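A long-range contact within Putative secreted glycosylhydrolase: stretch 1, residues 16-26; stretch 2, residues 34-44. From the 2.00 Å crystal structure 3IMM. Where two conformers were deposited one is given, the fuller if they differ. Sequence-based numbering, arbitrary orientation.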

# COMPACT_ATOMS: atom_id res chain seq x y z
N GLU A 16 13.34 -14.91 -1.31
CA GLU A 16 14.07 -15.33 -2.52
C GLU A 16 13.60 -14.62 -3.78
O GLU A 16 14.38 -14.43 -4.73
CB GLU A 16 13.94 -16.84 -2.71
CG GLU A 16 12.49 -17.29 -2.95
CD GLU A 16 12.26 -18.79 -2.80
OE1 GLU A 16 13.22 -19.58 -2.97
OE2 GLU A 16 11.09 -19.17 -2.56
N ASN A 17 12.32 -14.23 -3.81
CA ASN A 17 11.72 -13.56 -4.96
C ASN A 17 11.54 -12.06 -4.80
O ASN A 17 10.78 -11.45 -5.56
CB ASN A 17 10.37 -14.20 -5.32
CG ASN A 17 10.51 -15.66 -5.62
OD1 ASN A 17 11.55 -16.08 -6.11
ND2 ASN A 17 9.48 -16.45 -5.34
N ALA A 18 12.33 -11.45 -3.90
CA ALA A 18 12.30 -10.02 -3.68
C ALA A 18 13.63 -9.33 -3.96
O ALA A 18 14.70 -9.94 -3.82
CB ALA A 18 11.88 -9.72 -2.23
N ASN A 19 13.56 -8.08 -4.42
CA ASN A 19 14.74 -7.22 -4.47
C ASN A 19 14.67 -6.32 -3.24
O ASN A 19 13.70 -5.58 -3.02
CB ASN A 19 14.82 -6.36 -5.74
CG ASN A 19 15.09 -7.17 -7.01
OD1 ASN A 19 14.41 -6.99 -8.03
ND2 ASN A 19 16.09 -8.04 -6.96
N TYR A 20 15.72 -6.43 -2.44
CA TYR A 20 15.85 -5.71 -1.19
C TYR A 20 17.29 -5.80 -0.67
O TYR A 20 18.08 -6.69 -1.04
CB TYR A 20 14.94 -6.30 -0.12
CG TYR A 20 15.34 -7.69 0.25
CD1 TYR A 20 15.09 -8.76 -0.61
CD2 TYR A 20 16.05 -7.94 1.42
CE1 TYR A 20 15.51 -10.03 -0.28
CE2 TYR A 20 16.46 -9.21 1.77
CZ TYR A 20 16.20 -10.25 0.91
OH TYR A 20 16.62 -11.52 1.26
N ASN A 21 17.59 -4.90 0.24
CA ASN A 21 18.80 -4.94 1.03
C ASN A 21 18.55 -5.73 2.32
O ASN A 21 17.73 -5.32 3.14
CB ASN A 21 19.18 -3.50 1.37
CG ASN A 21 20.49 -3.43 2.13
OD1 ASN A 21 20.99 -4.45 2.61
ND2 ASN A 21 21.04 -2.23 2.25
N PRO A 22 19.29 -6.83 2.55
CA PRO A 22 19.05 -7.60 3.77
C PRO A 22 19.44 -6.91 5.08
O PRO A 22 19.12 -7.44 6.15
CB PRO A 22 19.90 -8.87 3.60
CG PRO A 22 20.37 -8.85 2.14
CD PRO A 22 20.36 -7.42 1.72
N GLU A 23 20.13 -5.77 5.02
CA GLU A 23 20.35 -4.96 6.21
C GLU A 23 19.16 -4.05 6.51
O GLU A 23 19.14 -3.38 7.55
CB GLU A 23 21.67 -4.13 6.08
CG GLU A 23 22.89 -4.98 5.77
CD GLU A 23 23.12 -6.11 6.81
OE1 GLU A 23 23.40 -5.74 7.99
OE2 GLU A 23 23.04 -7.35 6.45
N VAL A 24 18.20 -3.98 5.59
CA VAL A 24 17.01 -3.19 5.82
C VAL A 24 15.86 -4.14 6.15
O VAL A 24 15.17 -3.97 7.16
CB VAL A 24 16.71 -2.32 4.59
CG1 VAL A 24 15.43 -1.41 4.79
CG2 VAL A 24 17.93 -1.46 4.27
N TRP A 25 15.66 -5.15 5.32
CA TRP A 25 14.45 -5.96 5.39
C TRP A 25 14.78 -7.34 5.82
O TRP A 25 15.71 -7.94 5.30
CB TRP A 25 13.79 -6.05 4.02
CG TRP A 25 13.04 -4.80 3.67
CD1 TRP A 25 13.50 -3.77 2.94
CD2 TRP A 25 11.71 -4.47 4.06
NE1 TRP A 25 12.54 -2.80 2.84
CE2 TRP A 25 11.43 -3.21 3.54
CE3 TRP A 25 10.71 -5.14 4.79
CZ2 TRP A 25 10.17 -2.59 3.69
CZ3 TRP A 25 9.49 -4.51 4.97
CH2 TRP A 25 9.22 -3.26 4.40
N SER A 26 14.00 -7.85 6.76
CA SER A 26 14.20 -9.23 7.26
C SER A 26 12.92 -9.80 7.86
O SER A 26 12.02 -9.09 8.34
CB SER A 26 15.34 -9.26 8.28
OG SER A 26 14.93 -8.67 9.49
N ALA A 34 11.23 -3.84 8.60
CA ALA A 34 12.31 -3.04 8.06
C ALA A 34 12.91 -2.21 9.19
O ALA A 34 12.19 -1.75 10.08
CB ALA A 34 11.77 -2.11 6.97
N VAL A 35 14.22 -2.03 9.16
CA VAL A 35 14.89 -1.20 10.13
C VAL A 35 15.42 0.08 9.50
O VAL A 35 15.94 0.95 10.20
CB VAL A 35 16.04 -1.94 10.80
CG1 VAL A 35 15.50 -3.16 11.59
CG2 VAL A 35 17.15 -2.34 9.78
N LYS A 36 15.30 0.19 8.18
CA LYS A 36 15.68 1.44 7.49
C LYS A 36 14.62 1.78 6.44
O LYS A 36 13.63 1.05 6.27
CB LYS A 36 17.09 1.35 6.87
CG LYS A 36 18.18 1.03 7.85
CD LYS A 36 19.54 0.80 7.17
CE LYS A 36 20.14 -0.56 7.57
N ASP A 37 14.86 2.89 5.73
CA ASP A 37 13.81 3.55 4.95
C ASP A 37 13.55 2.96 3.56
O ASP A 37 12.48 3.14 3.02
CB ASP A 37 14.09 5.05 4.87
CG ASP A 37 15.38 5.36 4.16
OD1 ASP A 37 16.45 5.04 4.71
OD2 ASP A 37 15.33 5.91 3.04
N GLU A 38 14.52 2.23 3.00
CA GLU A 38 14.38 1.68 1.66
C GLU A 38 13.26 0.65 1.55
O GLU A 38 12.96 -0.06 2.51
CB GLU A 38 15.70 1.09 1.20
CG GLU A 38 15.75 0.68 -0.26
CD GLU A 38 17.15 0.18 -0.65
OE1 GLU A 38 17.52 -0.99 -0.35
OE2 GLU A 38 17.88 0.99 -1.24
N SER A 39 12.66 0.58 0.36
CA SER A 39 11.56 -0.31 0.05
C SER A 39 12.00 -1.74 -0.27
O SER A 39 13.20 -2.02 -0.50
CB SER A 39 10.76 0.28 -1.14
OG SER A 39 10.21 1.56 -0.85
N ILE A 40 11.03 -2.65 -0.32
CA ILE A 40 11.25 -4.04 -0.76
C ILE A 40 10.32 -4.27 -1.96
O ILE A 40 9.16 -3.85 -1.93
CB ILE A 40 10.98 -5.09 0.38
CG1 ILE A 40 11.18 -6.54 -0.11
CG2 ILE A 40 9.55 -4.92 1.05
CD1 ILE A 40 11.47 -7.51 0.96
N TRP A 41 10.84 -4.91 -3.02
CA TRP A 41 10.07 -5.05 -4.24
C TRP A 41 10.02 -6.47 -4.67
O TRP A 41 10.93 -7.25 -4.38
CB TRP A 41 10.66 -4.22 -5.39
CG TRP A 41 10.78 -2.75 -5.07
CD1 TRP A 41 11.90 -2.10 -4.68
CD2 TRP A 41 9.73 -1.77 -5.11
NE1 TRP A 41 11.62 -0.77 -4.45
CE2 TRP A 41 10.30 -0.55 -4.71
CE3 TRP A 41 8.39 -1.81 -5.48
CZ2 TRP A 41 9.55 0.63 -4.65
CZ3 TRP A 41 7.65 -0.66 -5.41
CH2 TRP A 41 8.24 0.55 -4.99
N THR A 42 8.96 -6.79 -5.40
CA THR A 42 8.93 -8.02 -6.15
C THR A 42 9.98 -7.94 -7.25
O THR A 42 10.33 -6.85 -7.72
CB THR A 42 7.52 -8.29 -6.74
OG1 THR A 42 7.12 -7.18 -7.53
CG2 THR A 42 6.49 -8.52 -5.63
N LYS A 43 10.52 -9.09 -7.65
CA LYS A 43 11.45 -9.15 -8.75
C LYS A 43 10.69 -9.15 -10.09
O LYS A 43 11.27 -8.82 -11.14
CB LYS A 43 12.31 -10.42 -8.67
CG LYS A 43 13.39 -10.41 -7.60
CD LYS A 43 14.23 -11.70 -7.74
CE LYS A 43 15.43 -11.69 -6.84
NZ LYS A 43 15.99 -13.02 -6.81
N ASP A 44 9.41 -9.50 -10.03
CA ASP A 44 8.53 -9.63 -11.20
C ASP A 44 7.37 -8.62 -11.18
O ASP A 44 7.01 -8.10 -10.13
CB ASP A 44 7.93 -11.05 -11.24
CG ASP A 44 8.97 -12.13 -11.30
OD1 ASP A 44 10.02 -11.93 -11.96
OD2 ASP A 44 8.73 -13.20 -10.70
O HOH W 1 8.59 -11.62 -7.92
O HOH W 2 12.43 -5.32 -8.48
O HOH W 3 14.13 -7.82 -10.71
O HOH W 4 15.72 -2.62 0.64

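How does the beginning of stretch 1 attach to stretch 2? The backbones run antiparallel, so Glu16 and Asn17 meet the far end of the other stretch. Lys43 serves both: its NZ donates a hydrogen bond to Glu16 O at 3.0 Å, and its backbone N donates one to Asn17 O at 3.2 Å. The lysine side chain, extended beyond its m chi1, reaches along stretch 1, and its CE lies 3.6 Å from Ala18 O. Ala18 then pairs with Thr42 at a position without direct backbone hydrogen bonds, where Ala18 CA approaches Trp41 O to 3.2 Å in a CA-H...O contact.

What makes Asn19 the anchor of this first ladder? Asn19 and Trp41 form a hydrogen-bonded antiparallel pair, each backbone supplying both a donor and an acceptor: Asn19 N to Trp41 O is 2.8 Å, and Trp41 N to Asn19 O is 2.9 Å. Their side chains leave on the same face of the sheet. Water extends the link, because Asn19 OD1 accepts hydrogen bonds from water 2, which also donates to Thr42 O, and from water 3, which also donates to Lys43 O.

How do the stretches stay in contact between the two ladders? Tyr20 CB packs 3.8 Å from Ile40 CG1, an apolar contact that joins the one between Ala18 CB and Ile40 CG1 at 3.9 Å. Beside it, water 4 accepts from Asn21 N and donates to Glu38 OE1 and Ser39 O, bridging backbone and carboxylate. Stretch 1 then turns: Asn21 O accepts hydrogen bonds from the backbone N atoms of Val24 and Trp25, while Asn21 OD1 accepts one from Glu23 N. The register has shifted by one residue when pairing resumes. Val24 O accepts a hydrogen bond from Val35 N at 2.9 Å and a CA-H...O contact from Ala34 CA at 3.1 Å, while Val24 CG1 rests 3.4 Å from Lys36 O.

How does Trp25 meet several residues of stretch 2 at once? It pairs with Ala34 in the second ladder, both side chains on one face of the sheet, and its indole is sandwiched. Ala34 CB and Ile40 CG2 lie over opposite faces of the six-membered ring, each 3.5 Å from its centroid and close to the ring normal, so their methyl hydrogens can meet the pi cloud in CH-pi contacts. At the ring's edge, Trp25 NE1 donates a 2.8 Å hydrogen bond to Glu38 O, satisfying the indole's polar atom while methyl groups cover both faces of the six-membered ring.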